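Local coordinates for heme oxygenase (Chlamydomonas reinhardtii, PDB 4RAJ), which probably cleaves heme oxidatively to biliverdin, releasing iron and carbon monoxide, as other heme oxygenases do, at residues 144-149 with 212-217. Residues are numbered along the deposited sequence; the frame is centred on the assembly and turned at random.
Sequences VYTQHL and SEHLAA
Thr146 and His214 show how one buried polar bond can be set among apolar contacts where two helices pack. His214 ND1 donates to Thr146 OG1 at 2.8 Å, the hydroxyl lying 22° out of the imidazole plane. CG of His214 stands anti to the backbone N (chi1 173°), and from there the ring extends toward helix 140-151. OG1 is also hydrogen-bonded to Ala142 O, one turn earlier, and NE2 of the histidine to Ser28 OG, which leaves the imidazole held at both nitrogens. An alanine in place of His214 would probably leave Thr146 OG1 without its cross-helix donor and Ser28 without its imidazole partner.

Aromatic contact comes next: the Tyr145 ring brings CD2 to 3.7 Å from His214 ND1, with the planes inclined at 48°, while its OH is hydrogen-bonded to Ser25 OG. Apolar packing completes the interface, the Thr146 methyl CG2 resting 3.6 Å from Ala217 CB. Gln147 NE2 lies 3.9 Å from that same CB and is hydrogen-bonded to Asn221 OD1 and Tyr125 OH.

Segments 144-149 and 212-217, running in roughly the same direction, bring their axes within 8.9 Å in the all-helical heme oxygenase fold, and Thr146 and Gln147 help line a pocket holding a polyether, probably from the crystallisation liquor, in this heme-free structure.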
ATOM      1  N   VAL A 144       5.786   4.541   1.150  1.00 18.86           N
ATOM      2  CA  VAL A 144       4.911   4.624   2.311  1.00 19.39           C
ATOM      3  C   VAL A 144       3.874   5.716   2.086  1.00 26.54           C
ATOM      4  O   VAL A 144       2.684   5.521   2.335  1.00 23.25           O
ATOM      5  CB  VAL A 144       5.699   4.930   3.598  1.00 24.80           C
ATOM      6  CG1 VAL A 144       4.740   5.187   4.774  1.00 21.25           C
ATOM      7  CG2 VAL A 144       6.649   3.790   3.915  1.00 20.45           C
ATOM      8  N   TYR A 145       4.334   6.867   1.595  1.00 22.43           N
ATOM      9  CA  TYR A 145       3.447   8.007   1.384  1.00 26.23           C
ATOM     10  C   TYR A 145       2.296   7.628   0.456  1.00 23.61           C
ATOM     11  O   TYR A 145       1.130   7.943   0.727  1.00 25.54           O
ATOM     12  CB  TYR A 145       4.225   9.217   0.822  1.00 24.59           C
ATOM     13  CG  TYR A 145       3.333  10.402   0.523  1.00 26.66           C
ATOM     14  CD1 TYR A 145       2.699  11.089   1.550  1.00 36.03           C
ATOM     15  CD2 TYR A 145       3.133  10.847  -0.779  1.00 29.53           C
ATOM     16  CE1 TYR A 145       1.875  12.175   1.293  1.00 37.41           C
ATOM     17  CE2 TYR A 145       2.311  11.943  -1.047  1.00 32.99           C
ATOM     18  CZ  TYR A 145       1.685  12.601  -0.002  1.00 36.66           C
ATOM     19  OH  TYR A 145       0.866  13.684  -0.243  1.00 36.92           O
ATOM     20  N   THR A 146       2.631   6.903  -0.607  1.00 18.32           N
ATOM     21  CA  THR A 146       1.677   6.484  -1.621  1.00 19.67           C
ATOM     22  C   THR A 146       0.754   5.348  -1.184  1.00 22.33           C
ATOM     23  O   THR A 146      -0.459   5.426  -1.362  1.00 23.96           O
ATOM     24  CB  THR A 146       2.403   6.016  -2.889  1.00 22.53           C
ATOM     25  OG1 THR A 146       3.351   7.021  -3.304  1.00 29.50           O
ATOM     26  CG2 THR A 146       1.408   5.747  -4.014  1.00 24.64           C
ATOM     27  N   GLN A 147       1.354   4.296  -0.636  1.00 17.52           N
ATOM     28  CA  GLN A 147       0.663   3.042  -0.336  1.00 20.90           C
ATOM     29  C   GLN A 147      -0.040   3.074   1.009  1.00 22.91           C
ATOM     30  O   GLN A 147      -1.240   2.833   1.104  1.00 19.73           O
ATOM     31  CB  GLN A 147       1.656   1.873  -0.356  1.00 16.32           C
ATOM     32  CG  GLN A 147       2.471   1.733  -1.674  1.00 18.10           C
ATOM     33  CD  GLN A 147       1.649   1.175  -2.811  1.00 21.04           C
ATOM     34  OE1 GLN A 147       0.427   1.084  -2.718  1.00 23.35           O
ATOM     35  NE2 GLN A 147       2.318   0.777  -3.900  1.00 21.37           N
ATOM     36  N   HIS A 148       0.711   3.356   2.064  1.00 19.57           N
ATOM     37  CA  HIS A 148       0.129   3.253   3.398  1.00 19.06           C
ATOM     38  C   HIS A 148      -0.903   4.322   3.679  1.00 23.91           C
ATOM     39  O   HIS A 148      -1.870   4.084   4.393  1.00 23.13           O
ATOM     40  CB  HIS A 148       1.224   3.311   4.450  1.00 19.02           C
ATOM     41  CG  HIS A 148       2.031   2.064   4.526  1.00 17.91           C
ATOM     42  ND1 HIS A 148       3.140   1.848   3.737  1.00 17.76           N
ATOM     43  CD2 HIS A 148       1.887   0.957   5.293  1.00 18.31           C
ATOM     44  CE1 HIS A 148       3.650   0.662   4.021  1.00 24.20           C
ATOM     45  NE2 HIS A 148       2.907   0.099   4.959  1.00 20.37           N
ATOM     46  N   LEU A 149      -0.705   5.507   3.124  1.00 23.00           N
ATOM     47  CA  LEU A 149      -1.601   6.606   3.451  1.00 25.55           C
ATOM     48  C   LEU A 149      -2.915   6.473   2.674  1.00 32.09           C
ATOM     49  O   LEU A 149      -3.973   6.889   3.150  1.00 35.42           O
ATOM     50  CB  LEU A 149      -0.915   7.956   3.187  1.00 24.72           C
ATOM     51  CG  LEU A 149      -0.219   8.561   4.421  1.00 33.39           C
ATOM     52  CD1 LEU A 149       0.764   7.601   5.074  1.00 28.62           C
ATOM     53  CD2 LEU A 149       0.475   9.877   4.093  1.00 37.29           C
ATOM     54  N   SER A 212       9.823  10.905  -8.067  1.00 22.09           N
ATOM     55  CA  SER A 212       9.851   9.827  -9.042  1.00 24.21           C
ATOM     56  C   SER A 212       9.336   8.523  -8.444  1.00 23.98           C
ATOM     57  O   SER A 212       8.615   7.791  -9.099  1.00 21.80           O
ATOM     58  CB  SER A 212      11.259   9.629  -9.590  1.00 29.95           C
ATOM     59  OG  SER A 212      11.640  10.736 -10.380  1.00 28.61           O
ATOM     60  N   GLU A 213       9.704   8.234  -7.202  1.00 23.16           N
ATOM     61  CA  GLU A 213       9.304   6.975  -6.599  1.00 22.67           C
ATOM     62  C   GLU A 213       7.811   6.967  -6.263  1.00 28.82           C
ATOM     63  O   GLU A 213       7.175   5.924  -6.333  1.00 23.30           O
ATOM     64  CB  GLU A 213      10.147   6.684  -5.358  1.00 19.69           C
ATOM     65  CG  GLU A 213      11.580   6.279  -5.722  1.00 25.86           C
ATOM     66  CD  GLU A 213      11.638   5.029  -6.588  1.00 30.64           C
ATOM     67  OE1 GLU A 213      10.876   4.067  -6.322  1.00 26.57           O
ATOM     68  OE2 GLU A 213      12.446   5.012  -7.543  1.00 31.55           O
ATOM     69  N   HIS A 214       7.271   8.133  -5.907  1.00 27.66           N
ATOM     70  CA  HIS A 214       5.830   8.328  -5.691  1.00 27.02           C
ATOM     71  C   HIS A 214       5.054   7.963  -6.975  1.00 27.18           C
ATOM     72  O   HIS A 214       4.088   7.207  -6.936  1.00 22.30           O
ATOM     73  CB  HIS A 214       5.580   9.786  -5.264  1.00 25.23           C
ATOM     74  CG  HIS A 214       4.137  10.187  -5.167  1.00 30.39           C
ATOM     75  ND1 HIS A 214       3.257   9.617  -4.273  1.00 28.36           N
ATOM     76  CD2 HIS A 214       3.440  11.147  -5.824  1.00 28.44           C
ATOM     77  CE1 HIS A 214       2.075  10.199  -4.390  1.00 25.45           C
ATOM     78  NE2 HIS A 214       2.155  11.122  -5.333  1.00 28.36           N
ATOM     79  N   LEU A 215       5.494   8.491  -8.116  1.00 21.88           N
ATOM     80  CA  LEU A 215       4.850   8.167  -9.387  1.00 21.43           C
ATOM     81  C   LEU A 215       5.011   6.680  -9.704  1.00 21.15           C
ATOM     82  O   LEU A 215       4.109   6.051 -10.261  1.00 26.27           O
ATOM     83  CB  LEU A 215       5.441   9.017 -10.523  1.00 24.10           C
ATOM     84  CG  LEU A 215       5.244  10.522 -10.388  1.00 27.54           C
ATOM     85  CD1 LEU A 215       6.007  11.242 -11.506  1.00 22.31           C
ATOM     86  CD2 LEU A 215       3.761  10.872 -10.422  1.00 27.28           C
ATOM     87  N   ALA A 216       6.173   6.125  -9.361  1.00 24.66           N
ATOM     88  CA  ALA A 216       6.464   4.724  -9.677  1.00 25.97           C
ATOM     89  C   ALA A 216       5.527   3.791  -8.921  1.00 24.90           C
ATOM     90  O   ALA A 216       5.153   2.735  -9.433  1.00 23.53           O
ATOM     91  CB  ALA A 216       7.920   4.374  -9.355  1.00 21.17           C
ATOM     92  N   ALA A 217       5.153   4.179  -7.704  1.00 20.25           N
ATOM     93  CA  ALA A 217       4.243   3.351  -6.910  1.00 19.48           C
ATOM     94  C   ALA A 217       2.891   3.245  -7.599  1.00 21.65           C
ATOM     95  O   ALA A 217       2.311   2.162  -7.660  1.00 23.35           O
ATOM     96  CB  ALA A 217       4.097   3.913  -5.498  1.00 20.28           C
TER